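Long-range contacts in NADP-dependent glyceraldehyde-3-phosphate dehydrogenase (Bacillus halodurans, PDB 3PRL), which probably oxidises glyceraldehyde 3-phosphate to 3-phosphoglycerate with NADP+ as electron acceptor, without adding phosphate: residues Gln9-Ile14 with Leu40-Leu46; Leu46-Asn52 with Val221-Leu226; Lys297-Val301 with Ala403-Ser407; Ala306-Val310 with Pro393-Val397. All blocks are in the same frame, centred on the assembly; numbering follows the deposited sequence.

Contact 1: Gln9-Ile14 with Leu40-Leu46; sequences QFNANI and LGSIPAL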
loop_
_atom_site.group_PDB
_atom_site.type_symbol
_atom_site.label_atom_id
_atom_site.label_comp_id
_atom_site.label_asym_id
_atom_site.label_seq_id
_atom_site.Cartn_x
_atom_site.Cartn_y
_atom_site.Cartn_z
ATOM N N GLN D 9 -9.486 49.096 5.955
ATOM C CA GLN D 9 -9.864 49.069 7.395
ATOM C C GLN D 9 -9.426 47.780 8.107
ATOM O O GLN D 9 -10.170 47.228 8.922
ATOM C CB GLN D 9 -11.373 49.299 7.554
ATOM C CG GLN D 9 -12.269 48.359 6.742
ATOM C CD GLN D 9 -13.741 48.751 6.795
ATOM O OE1 GLN D 9 -14.176 49.473 7.695
ATOM N NE2 GLN D 9 -14.517 48.270 5.827
ATOM N N PHE D 10 -8.218 47.304 7.792
ATOM C CA PHE D 10 -7.665 46.124 8.454
ATOM C C PHE D 10 -6.161 46.259 8.647
ATOM O O PHE D 10 -5.356 45.788 7.846
ATOM C CB PHE D 10 -8.041 44.827 7.708
ATOM C CG PHE D 10 -7.525 43.561 8.358
ATOM C CD1 PHE D 10 -7.553 43.397 9.746
ATOM C CD2 PHE D 10 -7.044 42.517 7.577
ATOM C CE1 PHE D 10 -7.084 42.229 10.342
ATOM C CE2 PHE D 10 -6.581 41.335 8.163
ATOM C CZ PHE D 10 -6.599 41.191 9.550
ATOM N N ASN D 11 -5.800 46.946 9.718
ATOM C CA ASN D 11 -4.423 47.014 10.136
ATOM C C ASN D 11 -4.112 45.780 10.973
ATOM O O ASN D 11 -4.372 45.736 12.178
ATOM C CB ASN D 11 -4.171 48.331 10.863
ATOM C CG ASN D 11 -4.312 49.526 9.930
ATOM O OD1 ASN D 11 -3.650 49.586 8.888
ATOM N ND2 ASN D 11 -5.182 50.465 10.284
ATOM N N ALA D 12 -3.569 44.775 10.288
ATOM C CA ALA D 12 -3.404 43.431 10.817
ATOM C C ALA D 12 -2.121 43.255 11.615
ATOM O O ALA D 12 -1.089 43.866 11.311
ATOM C CB ALA D 12 -3.443 42.427 9.682
ATOM N N ASN D 13 -2.205 42.411 12.638
ATOM C CA ASN D 13 -1.038 41.989 13.385
ATOM C C ASN D 13 -0.574 40.581 12.956
ATOM O O ASN D 13 -1.312 39.844 12.272
ATOM C CB ASN D 13 -1.307 42.075 14.889
ATOM C CG ASN D 13 -0.985 43.469 15.480
ATOM O OD1 ASN D 13 -0.809 44.462 14.757
ATOM N ND2 ASN D 13 -0.910 43.532 16.809
ATOM N N ILE D 14 0.657 40.235 13.329
ATOM C CA ILE D 14 1.228 38.918 13.045
ATOM C C ILE D 14 1.230 38.058 14.291
ATOM O O ILE D 14 1.246 38.578 15.406
ATOM C CB ILE D 14 2.679 38.994 12.444
ATOM C CG1 ILE D 14 3.687 39.641 13.413
ATOM C CG2 ILE D 14 2.670 39.709 11.093
ATOM C CD1 ILE D 14 4.548 38.637 14.184
ATOM N N LEU D 40 -6.940 49.029 2.161
ATOM C CA LEU D 40 -7.625 47.911 2.819
ATOM C C LEU D 40 -7.119 47.714 4.242
ATOM O O LEU D 40 -7.845 47.261 5.124
ATOM C CB LEU D 40 -7.444 46.619 2.016
ATOM C CG LEU D 40 -8.218 46.452 0.702
ATOM C CD1 LEU D 40 -7.658 45.277 -0.098
ATOM C CD2 LEU D 40 -9.716 46.269 0.935
ATOM N N GLY D 41 -5.854 48.051 4.443
ATOM C CA GLY D 41 -5.211 47.928 5.727
ATOM C C GLY D 41 -3.719 47.832 5.509
ATOM O O GLY D 41 -3.203 48.246 4.465
ATOM N N SER D 42 -3.029 47.284 6.499
ATOM C CA SER D 42 -1.582 47.166 6.466
ATOM C C SER D 42 -1.113 45.874 7.137
ATOM O O SER D 42 -1.864 45.234 7.887
ATOM C CB SER D 42 -0.946 48.380 7.144
ATOM O OG SER D 42 -1.464 48.536 8.447
ATOM N N ILE D 43 0.128 45.493 6.849
ATOM C CA ILE D 43 0.793 44.389 7.547
ATOM C C ILE D 43 2.104 44.890 8.147
ATOM O O ILE D 43 2.671 45.870 7.652
ATOM C CB ILE D 43 1.049 43.166 6.626
ATOM C CG1 ILE D 43 1.992 43.537 5.474
ATOM C CG2 ILE D 43 -0.274 42.590 6.131
ATOM C CD1 ILE D 43 2.521 42.359 4.718
ATOM N N PRO D 44 2.586 44.236 9.222
ATOM C CA PRO D 44 3.865 44.660 9.790
ATOM C C PRO D 44 5.033 44.218 8.907
ATOM O O PRO D 44 5.055 43.077 8.430
ATOM C CB PRO D 44 3.913 43.927 11.138
ATOM C CG PRO D 44 2.525 43.359 11.352
ATOM C CD PRO D 44 1.990 43.130 9.989
ATOM N N ALA D 45 5.984 45.121 8.677
ATOM C CA ALA D 45 7.237 44.773 8.009
ATOM C C ALA D 45 8.252 44.354 9.064
ATOM O O ALA D 45 8.721 45.181 9.842
ATOM C CB ALA D 45 7.755 45.947 7.192
ATOM N N LEU D 46 8.576 43.063 9.090
ATOM C CA LEU D 46 9.381 42.484 10.173
ATOM C C LEU D 46 10.874 42.572 9.913
ATOM O O LEU D 46 11.311 42.713 8.764
ATOM C CB LEU D 46 8.991 41.022 10.451
ATOM C CG LEU D 46 7.716 40.710 11.253
ATOM C CD1 LEU D 46 7.593 39.199 11.513
ATOM C CD2 LEU D 46 7.660 41.481 12.580
#

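Contact 2: Leu46-Asn52 with Val221-Leu226; sequences LSQEEVN and VIGDHL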
loop_
_atom_site.group_PDB
_atom_site.type_symbol
_atom_site.label_atom_id
_atom_site.label_comp_id
_atom_site.label_asym_id
_atom_site.label_seq_id
_atom_site.Cartn_x
_atom_site.Cartn_y
_atom_site.Cartn_z
ATOM N N LEU D 46 8.576 43.063 9.090
ATOM C CA LEU D 46 9.381 42.484 10.173
ATOM C C LEU D 46 10.874 42.572 9.913
ATOM O O LEU D 46 11.311 42.713 8.764
ATOM C CB LEU D 46 8.991 41.022 10.451
ATOM C CG LEU D 46 7.716 40.710 11.253
ATOM C CD1 LEU D 46 7.593 39.199 11.513
ATOM C CD2 LEU D 46 7.660 41.481 12.580
ATOM N N SER D 47 11.634 42.488 11.006
ATOM C CA SER D 47 13.099 42.586 11.005
ATOM C C SER D 47 13.766 41.203 11.041
ATOM O O SER D 47 13.086 40.184 11.169
ATOM C CB SER D 47 13.570 43.428 12.204
ATOM O OG SER D 47 13.189 42.836 13.444
ATOM N N GLN D 48 15.095 41.184 10.939
ATOM C CA GLN D 48 15.866 39.933 10.972
ATOM C C GLN D 48 15.723 39.176 12.297
ATOM O O GLN D 48 15.694 37.939 12.305
ATOM C CB GLN D 48 17.342 40.180 10.623
ATOM C CG GLN D 48 17.612 40.223 9.108
ATOM C CD GLN D 48 19.047 40.581 8.751
ATOM O OE1 GLN D 48 19.558 41.647 9.129
ATOM N NE2 GLN D 48 19.702 39.699 8.005
ATOM N N GLU D 49 15.604 39.918 13.401
ATOM C CA GLU D 49 15.456 39.319 14.736
ATOM C C GLU D 49 14.085 38.689 14.907
ATOM O O GLU D 49 13.979 37.492 15.145
ATOM C CB GLU D 49 15.680 40.349 15.852
ATOM C CG GLU D 49 17.092 40.854 15.970
ATOM C CD GLU D 49 17.566 41.507 14.690
ATOM O OE1 GLU D 49 17.084 42.618 14.360
ATOM O OE2 GLU D 49 18.412 40.886 14.010
ATOM N N GLU D 50 13.035 39.500 14.774
ATOM C CA GLU D 50 11.665 39.005 14.899
ATOM C C GLU D 50 11.405 37.759 14.028
ATOM O O GLU D 50 10.527 36.956 14.353
ATOM C CB GLU D 50 10.663 40.122 14.625
ATOM C CG GLU D 50 10.845 41.291 15.583
ATOM C CD GLU D 50 9.999 42.485 15.244
ATOM O OE1 GLU D 50 10.080 42.983 14.098
ATOM O OE2 GLU D 50 9.268 42.938 16.144
ATOM N N VAL D 51 12.197 37.603 12.957
ATOM C CA VAL D 51 12.168 36.433 12.061
ATOM C C VAL D 51 12.868 35.197 12.660
ATOM O O VAL D 51 12.361 34.079 12.542
ATOM C CB VAL D 51 12.752 36.761 10.654
ATOM C CG1 VAL D 51 13.120 35.500 9.895
ATOM C CG2 VAL D 51 11.768 37.573 9.838
ATOM N N ASN D 52 14.033 35.405 13.282
ATOM C CA ASN D 52 14.699 34.373 14.079
ATOM C C ASN D 52 13.806 33.970 15.243
ATOM O O ASN D 52 13.603 32.798 15.500
ATOM C CB ASN D 52 16.049 34.867 14.613
ATOM C CG ASN D 52 16.945 35.432 13.524
ATOM O OD1 ASN D 52 16.989 34.909 12.415
ATOM N ND2 ASN D 52 17.666 36.512 13.838
ATOM N N VAL D 221 14.331 42.170 3.159
ATOM C CA VAL D 221 14.640 42.298 4.579
ATOM C C VAL D 221 14.419 40.948 5.279
ATOM O O VAL D 221 14.986 40.685 6.343
ATOM C CB VAL D 221 13.766 43.388 5.235
ATOM C CG1 VAL D 221 14.434 43.929 6.493
ATOM C CG2 VAL D 221 13.504 44.518 4.254
ATOM N N ILE D 222 13.606 40.092 4.652
ATOM C CA ILE D 222 13.274 38.767 5.182
ATOM C C ILE D 222 13.488 37.630 4.178
ATOM O O ILE D 222 13.786 36.507 4.577
ATOM C CB ILE D 222 11.822 38.707 5.763
ATOM C CG1 ILE D 222 10.770 39.197 4.753
ATOM C CG2 ILE D 222 11.732 39.528 7.046
ATOM C CD1 ILE D 222 10.054 38.119 3.988
ATOM N N GLY D 223 13.342 37.933 2.890
ATOM C CA GLY D 223 13.429 36.936 1.820
ATOM C C GLY D 223 14.545 35.918 1.977
ATOM O O GLY D 223 14.307 34.791 2.417
ATOM N N ASP D 224 15.764 36.323 1.626
ATOM C CA ASP D 224 16.940 35.450 1.679
ATOM C C ASP D 224 17.210 34.838 3.062
ATOM O O ASP D 224 17.450 33.630 3.168
ATOM C CB ASP D 224 18.186 36.200 1.195
ATOM C CG ASP D 224 18.084 36.652 -0.259
ATOM O OD1 ASP D 224 17.521 35.923 -1.113
ATOM O OD2 ASP D 224 18.593 37.751 -0.546
ATOM N N HIS D 225 17.158 35.676 4.102
ATOM C CA HIS D 225 17.395 35.283 5.504
ATOM C C HIS D 225 16.558 34.073 5.947
ATOM O O HIS D 225 17.047 33.219 6.691
ATOM C CB HIS D 225 17.122 36.478 6.425
ATOM C CG HIS D 225 17.411 36.226 7.877
ATOM N ND1 HIS D 225 18.683 36.297 8.412
ATOM C CD2 HIS D 225 16.586 35.930 8.911
ATOM C CE1 HIS D 225 18.630 36.048 9.710
ATOM N NE2 HIS D 225 17.369 35.825 10.039
ATOM N N LEU D 226 15.303 34.015 5.498
ATOM C CA LEU D 226 14.439 32.878 5.783
ATOM C C LEU D 226 14.948 31.626 5.086
ATOM O O LEU D 226 15.206 30.617 5.727
ATOM C CB LEU D 226 13.007 33.156 5.338
ATOM C CG LEU D 226 12.123 34.075 6.178
ATOM C CD1 LEU D 226 11.110 34.781 5.284
ATOM C CD2 LEU D 226 11.419 33.287 7.263
#

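Contact 3: Lys297-Val301 with Ala403-Ser407; sequences KRVFV and AISLS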
loop_
_atom_site.group_PDB
_atom_site.type_symbol
_atom_site.label_atom_id
_atom_site.label_comp_id
_atom_site.label_asym_id
_atom_site.label_seq_id
_atom_site.Cartn_x
_atom_site.Cartn_y
_atom_site.Cartn_z
ATOM N N LYS D 297 -2.642 27.985 -21.841
ATOM C CA LYS D 297 -2.088 29.259 -22.281
ATOM C C LYS D 297 -1.577 29.184 -23.701
ATOM O O LYS D 297 -0.957 30.114 -24.167
ATOM C CB LYS D 297 -0.948 29.683 -21.355
ATOM C CG LYS D 297 -1.376 30.113 -19.964
ATOM C CD LYS D 297 -0.187 30.101 -19.077
ATOM C CE LYS D 297 -0.544 30.465 -17.665
ATOM N NZ LYS D 297 0.298 29.647 -16.725
ATOM N N ARG D 298 -1.855 28.074 -24.378
ATOM C CA ARG D 298 -1.349 27.777 -25.716
ATOM C C ARG D 298 -2.309 26.814 -26.393
ATOM O O ARG D 298 -2.615 25.760 -25.828
ATOM C CB ARG D 298 -0.010 27.040 -25.617
ATOM C CG ARG D 298 1.244 27.867 -25.680
ATOM C CD ARG D 298 2.433 26.945 -25.957
ATOM N NE ARG D 298 2.770 26.067 -24.832
ATOM C CZ ARG D 298 3.867 25.310 -24.771
ATOM N NH1 ARG D 298 4.750 25.324 -25.775
ATOM N NH2 ARG D 298 4.092 24.546 -23.703
ATOM N N VAL D 299 -2.780 27.146 -27.592
ATOM C CA VAL D 299 -3.535 26.164 -28.364
ATOM C C VAL D 299 -2.780 25.734 -29.618
ATOM O O VAL D 299 -2.615 26.513 -30.550
ATOM C CB VAL D 299 -4.940 26.655 -28.773
ATOM C CG1 VAL D 299 -5.679 25.546 -29.525
ATOM C CG2 VAL D 299 -5.750 27.117 -27.559
ATOM N N PHE D 300 -2.324 24.489 -29.633
ATOM C CA PHE D 300 -1.887 23.870 -30.883
ATOM C C PHE D 300 -3.107 23.184 -31.494
ATOM O O PHE D 300 -3.594 22.190 -30.954
ATOM C CB PHE D 300 -0.786 22.832 -30.639
ATOM C CG PHE D 300 0.435 23.373 -29.946
ATOM C CD1 PHE D 300 1.344 24.174 -30.624
ATOM C CD2 PHE D 300 0.687 23.056 -28.618
ATOM C CE1 PHE D 300 2.478 24.660 -29.988
ATOM C CE2 PHE D 300 1.818 23.541 -27.970
ATOM C CZ PHE D 300 2.715 24.338 -28.650
ATOM N N VAL D 301 -3.605 23.711 -32.610
ATOM C CA VAL D 301 -4.804 23.159 -33.252
ATOM C C VAL D 301 -4.523 22.698 -34.681
ATOM O O VAL D 301 -3.929 23.432 -35.468
ATOM C CB VAL D 301 -6.008 24.166 -33.225
ATOM C CG1 VAL D 301 -5.678 25.454 -33.952
ATOM C CG2 VAL D 301 -7.263 23.526 -33.792
ATOM N N ALA D 403 2.617 19.232 -32.770
ATOM C CA ALA D 403 2.068 19.703 -31.500
ATOM C C ALA D 403 2.913 19.233 -30.315
ATOM O O ALA D 403 3.191 20.013 -29.404
ATOM C CB ALA D 403 0.612 19.251 -31.333
ATOM N N ILE D 404 3.318 17.962 -30.351
ATOM C CA ILE D 404 4.179 17.342 -29.330
ATOM C C ILE D 404 5.505 18.079 -29.217
ATOM O O ILE D 404 5.928 18.446 -28.125
ATOM C CB ILE D 404 4.439 15.846 -29.651
ATOM C CG1 ILE D 404 3.166 15.017 -29.440
ATOM C CG2 ILE D 404 5.625 15.286 -28.830
ATOM C CD1 ILE D 404 3.301 13.528 -29.790
ATOM N N SER D 405 6.140 18.300 -30.365
ATOM C CA SER D 405 7.441 18.964 -30.456
ATOM C C SER D 405 7.454 20.397 -29.911
ATOM O O SER D 405 8.280 20.747 -29.052
ATOM C CB SER D 405 7.918 18.943 -31.910
ATOM O OG SER D 405 9.125 19.656 -32.070
ATOM N N LEU D 406 6.549 21.226 -30.420
ATOM C CA LEU D 406 6.425 22.613 -29.981
ATOM C C LEU D 406 6.012 22.715 -28.517
ATOM O O LEU D 406 6.379 23.664 -27.815
ATOM C CB LEU D 406 5.414 23.346 -30.861
ATOM C CG LEU D 406 5.901 23.862 -32.223
ATOM C CD1 LEU D 406 4.726 24.301 -33.097
ATOM C CD2 LEU D 406 6.882 25.003 -32.019
ATOM N N SER D 407 5.234 21.732 -28.075
ATOM C CA SER D 407 4.838 21.595 -26.691
ATOM C C SER D 407 6.082 21.391 -25.830
ATOM O O SER D 407 6.295 22.106 -24.848
ATOM C CB SER D 407 3.869 20.411 -26.551
ATOM O OG SER D 407 3.761 19.976 -25.213
#

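Contact 4: Ala306-Val310 with Pro393-Val397; sequences ADQLV and PIIRV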
loop_
_atom_site.group_PDB
_atom_site.type_symbol
_atom_site.label_atom_id
_atom_site.label_comp_id
_atom_site.label_asym_id
_atom_site.label_seq_id
_atom_site.Cartn_x
_atom_site.Cartn_y
_atom_site.Cartn_z
ATOM N N ALA D 306 -9.024 24.034 -37.608
ATOM C CA ALA D 306 -8.614 25.282 -36.954
ATOM C C ALA D 306 -9.671 26.376 -36.994
ATOM O O ALA D 306 -10.012 26.949 -35.961
ATOM C CB ALA D 306 -7.280 25.791 -37.539
ATOM N N ASP D 307 -10.182 26.649 -38.195
ATOM C CA ASP D 307 -11.167 27.703 -38.419
ATOM C C ASP D 307 -12.372 27.541 -37.499
ATOM O O ASP D 307 -12.784 28.492 -36.828
ATOM C CB ASP D 307 -11.635 27.708 -39.882
ATOM C CG ASP D 307 -10.616 28.316 -40.826
ATOM O OD1 ASP D 307 -9.541 28.759 -40.370
ATOM O OD2 ASP D 307 -10.896 28.358 -42.044
ATOM N N GLN D 308 -12.922 26.331 -37.460
ATOM C CA GLN D 308 -14.147 26.089 -36.709
ATOM C C GLN D 308 -13.975 26.240 -35.195
ATOM O O GLN D 308 -14.827 26.825 -34.544
ATOM C CB GLN D 308 -14.766 24.733 -37.075
ATOM C CG GLN D 308 -16.186 24.526 -36.534
ATOM C CD GLN D 308 -17.112 25.712 -36.815
ATOM O OE1 GLN D 308 -17.657 25.849 -37.915
ATOM N NE2 GLN D 308 -17.297 26.569 -35.811
ATOM N N LEU D 309 -12.877 25.718 -34.644
ATOM C CA LEU D 309 -12.608 25.834 -33.201
ATOM C C LEU D 309 -12.398 27.292 -32.782
ATOM O O LEU D 309 -12.996 27.762 -31.815
ATOM C CB LEU D 309 -11.396 24.991 -32.801
ATOM C CG LEU D 309 -10.916 25.133 -31.348
ATOM C CD1 LEU D 309 -11.843 24.383 -30.396
ATOM C CD2 LEU D 309 -9.466 24.687 -31.190
ATOM N N VAL D 310 -11.561 27.997 -33.538
ATOM C CA VAL D 310 -11.231 29.395 -33.257
ATOM C C VAL D 310 -12.440 30.318 -33.450
ATOM O O VAL D 310 -12.520 31.387 -32.837
ATOM C CB VAL D 310 -9.964 29.850 -34.041
ATOM C CG1 VAL D 310 -10.284 30.219 -35.470
ATOM C CG2 VAL D 310 -9.277 30.990 -33.323
ATOM N N PRO D 393 -3.048 32.585 -27.055
ATOM C CA PRO D 393 -2.642 32.412 -28.449
ATOM C C PRO D 393 -3.177 31.122 -29.050
ATOM O O PRO D 393 -3.338 30.128 -28.354
ATOM C CB PRO D 393 -1.117 32.365 -28.366
ATOM C CG PRO D 393 -0.828 31.841 -26.989
ATOM C CD PRO D 393 -1.951 32.301 -26.111
ATOM N N ILE D 394 -3.462 31.160 -30.347
ATOM C CA ILE D 394 -3.777 29.950 -31.086
ATOM C C ILE D 394 -2.625 29.679 -32.059
ATOM O O ILE D 394 -2.153 30.588 -32.758
ATOM C CB ILE D 394 -5.156 30.035 -31.820
ATOM C CG1 ILE D 394 -6.232 30.736 -30.957
ATOM C CG2 ILE D 394 -5.609 28.656 -32.302
ATOM C CD1 ILE D 394 -6.577 30.060 -29.634
ATOM N N ILE D 395 -2.148 28.438 -32.066
ATOM C CA ILE D 395 -1.046 28.063 -32.930
ATOM C C ILE D 395 -1.541 27.001 -33.900
ATOM O O ILE D 395 -1.925 25.903 -33.504
ATOM C CB ILE D 395 0.215 27.626 -32.127
ATOM C CG1 ILE D 395 0.760 28.808 -31.311
ATOM C CG2 ILE D 395 1.294 27.088 -33.061
ATOM C CD1 ILE D 395 1.765 28.433 -30.232
ATOM N N ARG D 396 -1.582 27.366 -35.175
ATOM C CA ARG D 396 -2.099 26.467 -36.197
ATOM C C ARG D 396 -1.022 25.424 -36.500
ATOM O O ARG D 396 0.099 25.756 -36.886
ATOM C CB ARG D 396 -2.540 27.230 -37.463
ATOM C CG ARG D 396 -2.973 28.678 -37.221
ATOM C CD ARG D 396 -4.112 29.101 -38.141
ATOM N NE ARG D 396 -5.414 29.040 -37.464
ATOM C CZ ARG D 396 -6.596 29.119 -38.072
ATOM N NH1 ARG D 396 -6.676 29.244 -39.387
ATOM N NH2 ARG D 396 -7.709 29.052 -37.356
ATOM N N VAL D 397 -1.370 24.164 -36.286
ATOM C CA VAL D 397 -0.413 23.065 -36.401
ATOM C C VAL D 397 -0.870 22.059 -37.475
ATOM O O VAL D 397 -2.033 22.069 -37.873
ATOM C CB VAL D 397 -0.201 22.410 -35.007
ATOM C CG1 VAL D 397 0.637 21.173 -35.099
ATOM C CG2 VAL D 397 0.448 23.401 -34.056
#

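Contact 1: Gln9-Ile14 with Leu40-Leu46
Phe10 pairs with Gly41 in two parallel strands, and Asn11 pairs with Ser42 one residue on. The ladder is short. Ser42 N donates to Phe10 O at 3.1 Å, and Ala12 N donates to Ser42 O at 3.0 Å. The second bond is the straighter, 155° at the hydrogen against 141°. Gln9, the first modelled residue, donates its N to Leu40 O at 2.6 Å, from well above the carbonyl plane. Leu40 O also receives a weak, bent bond from Phe10 N. Gly41 CA turns a hydrogen to Phe10 O at 3.0 Å between CA and O. A side chain on Gly41 would run into that same oxygen.

Asn11 and Ser42 lie on one face of the pair. Ser42 OG donates to Asn11 OD1; the modelled 2.5 Å is unusually short and its exact value doubtful. The hydroxyl stands between its own backbone N and carbonyl carbon (chi1 54°), which sets it beside the amide. Past Ala12 the backbones separate and side chains take over. Ile14 crosses Pro44 obliquely, its CG2 3.7 Å from Pro44 CD. Farther on, Ile14 and Leu46 meet tip to tip through their CD1 atoms.

In the next shell, Arg28 bonds Ala12 O and, weakly, Ser42 OG. Helix 192-204 packs against Phe10 and Ala12. The Ile43 side chain comes within about 4 Å of that of Thr189, which binds NADP(+). The backbone bonds thus set the strand register, while the Ile14 end, held mainly by apolar contact, is probably less tightly fixed.

Contact 2: Leu46-Asn52 with Val221-Leu226
His225 and Asn52 make the polar link between the two helix starts. His225 NE2 donates to Asn52 OD1 at 2.6 Å, with 158° at the hydrogen. The oxygen lies close to the imidazole plane, while the amide and ring planes stand 52° apart. His229 NE2 also bonds Asn52 OD1, so two imidazoles grip one amide oxygen.

The ring contacts are of a different kind. Gln48 CG sits over the centre of the His225 ring, 4.2 Å from its centroid, in a CH-pi contact. Val51 CG1 comes to the ring edge instead, 3.6 Å from His225 CD2. The His225 ring leaves its helix with CG opposite the backbone N (chi1 -176°), which carries it across to both residues. With an alanine at His225, Asn52 OD1 would probably lose one of its two donors, and a gap would open between Gln48 CG and Val51 CG1.

Apolar packing centres on Val51. Its CG1 also meets Leu226 CD2 at 3.8 Å. Its CG2 presses on Ile222 CG2 at 3.4 Å, tighter than usual carbon contact. Ile222 CG2 further touches the backbone at Leu46 O, 3.6 Å away.

Within 46-52, Ser47 is the N-cap of helix 48-65, and its OG donates to Glu50 OE1 at 3.2 Å. This helix follows strand 39-44. Helix 223-227, in the nucleotide-binding domain, follows strand 212-214 and precedes strand 234-238 in the chain.

Contact 3: Lys297-Val301 with Ala403-Ser407
Phe300 points from strand 297-301 onto helix 403-407, in the alpha/beta catalytic domain of the aldehyde dehydrogenase fold. The helix belongs to a beta-alpha-beta crossover from strand 391-397 to strand 415-419. The strand and helix segments run nearly antiparallel, 157° apart, with their axes 9.5 Å from each other.

The Phe300 ring meets three helix residues differently. Ala403 O lies over one face, 4.0 Å above the plane and offset toward the rim. Leu406 approaches obliquely, with Leu406 CB 3.3 Å from Phe300 CE1. Ser407 touches the ring near CE2 and CZ. Nearer the backbone, Phe300 CB rests against Ala403 CB at 3.9 Å. The ring takes its place with CG opposite the carbonyl carbon (chi1 -58°). Ala403 O is already used by the helix bond from Ser407 N, so the ring packs over an oxygen with a donor of its own.

Arg298 extends beside this ring and bends at chi3, and its NH1 comes to the ring edge in plane. Lys263 O is the stronger partner of the guanidinium. The carbonyls of Leu406 and Ser407 lie near its plane, at its edge. Arg298 NH2 bonds Ser407 O only weakly, at 3.5 Å.

Contact 4: Ala306-Val310 with Pro393-Val397
Arg396 reaches across to Ala306, Asp307 and Val310 of helix 303-317 and has the largest share of the contact. Its chain bends at chi2 (-145°) and again at chi3 (100°), which brings one face of the guanidinium against the Ala306 methyl. From CB the chain runs on to NE, where Ala306 CB is 3.7 Å away. NE also has a long, weak ion pair with Asp374. At CZ, Ala306 CB is closer, 3.4 Å. Arg396 NH2 meets Ala306 CB at 3.3 Å and Val310 CG1 at 3.4 Å. Arg396 NH1 makes a salt bridge to Asp307 OD1 at 3.1 Å. The carboxylate and guanidinium are nearly coplanar, and the bond is fairly straight, 159° at the hydrogen. A leucine in place of Arg396 would probably leave Asp307 without its charge partner and the Ala306 methyl without its flat cover.

One turn along the helix from Ala306, Val310 CG2 packs on Ile394 CG1 at 3.9 Å. The strand and helix run nearly antiparallel, as expected where a helix returns over the parallel strands of a mixed sheet. Helix 303-317 follows strand 296-302, the neighbour of strand 391-397. Such helix-on-sheet packing is typical of the alpha/beta catalytic domain of aldehyde dehydrogenases.

In the fold
Contacts 1 and 2 share Leu46, and their centres are about 17 Å apart. Both lie beside the NADP(+)-binding residues, though no cofactor is bound to this chain: Ile43 of contact 1 and Ile222 of contact 2 come near Lys186, and contact 2 holds Asp224. Contacts 3 and 4, centres about 11 Å apart, both pack a helix on the same sheet, away from those residues. A probable hydrogen bond, Val301 O to Val397 N at 2.8 Å, joins their neighbouring strands. Phe300 and Val301 send side chains to opposite faces, toward helices 400-409 and 303-317. Contact 4 nests inside contact 3 along the chain. Centres of contacts 2 and 3 are about 42 Å apart.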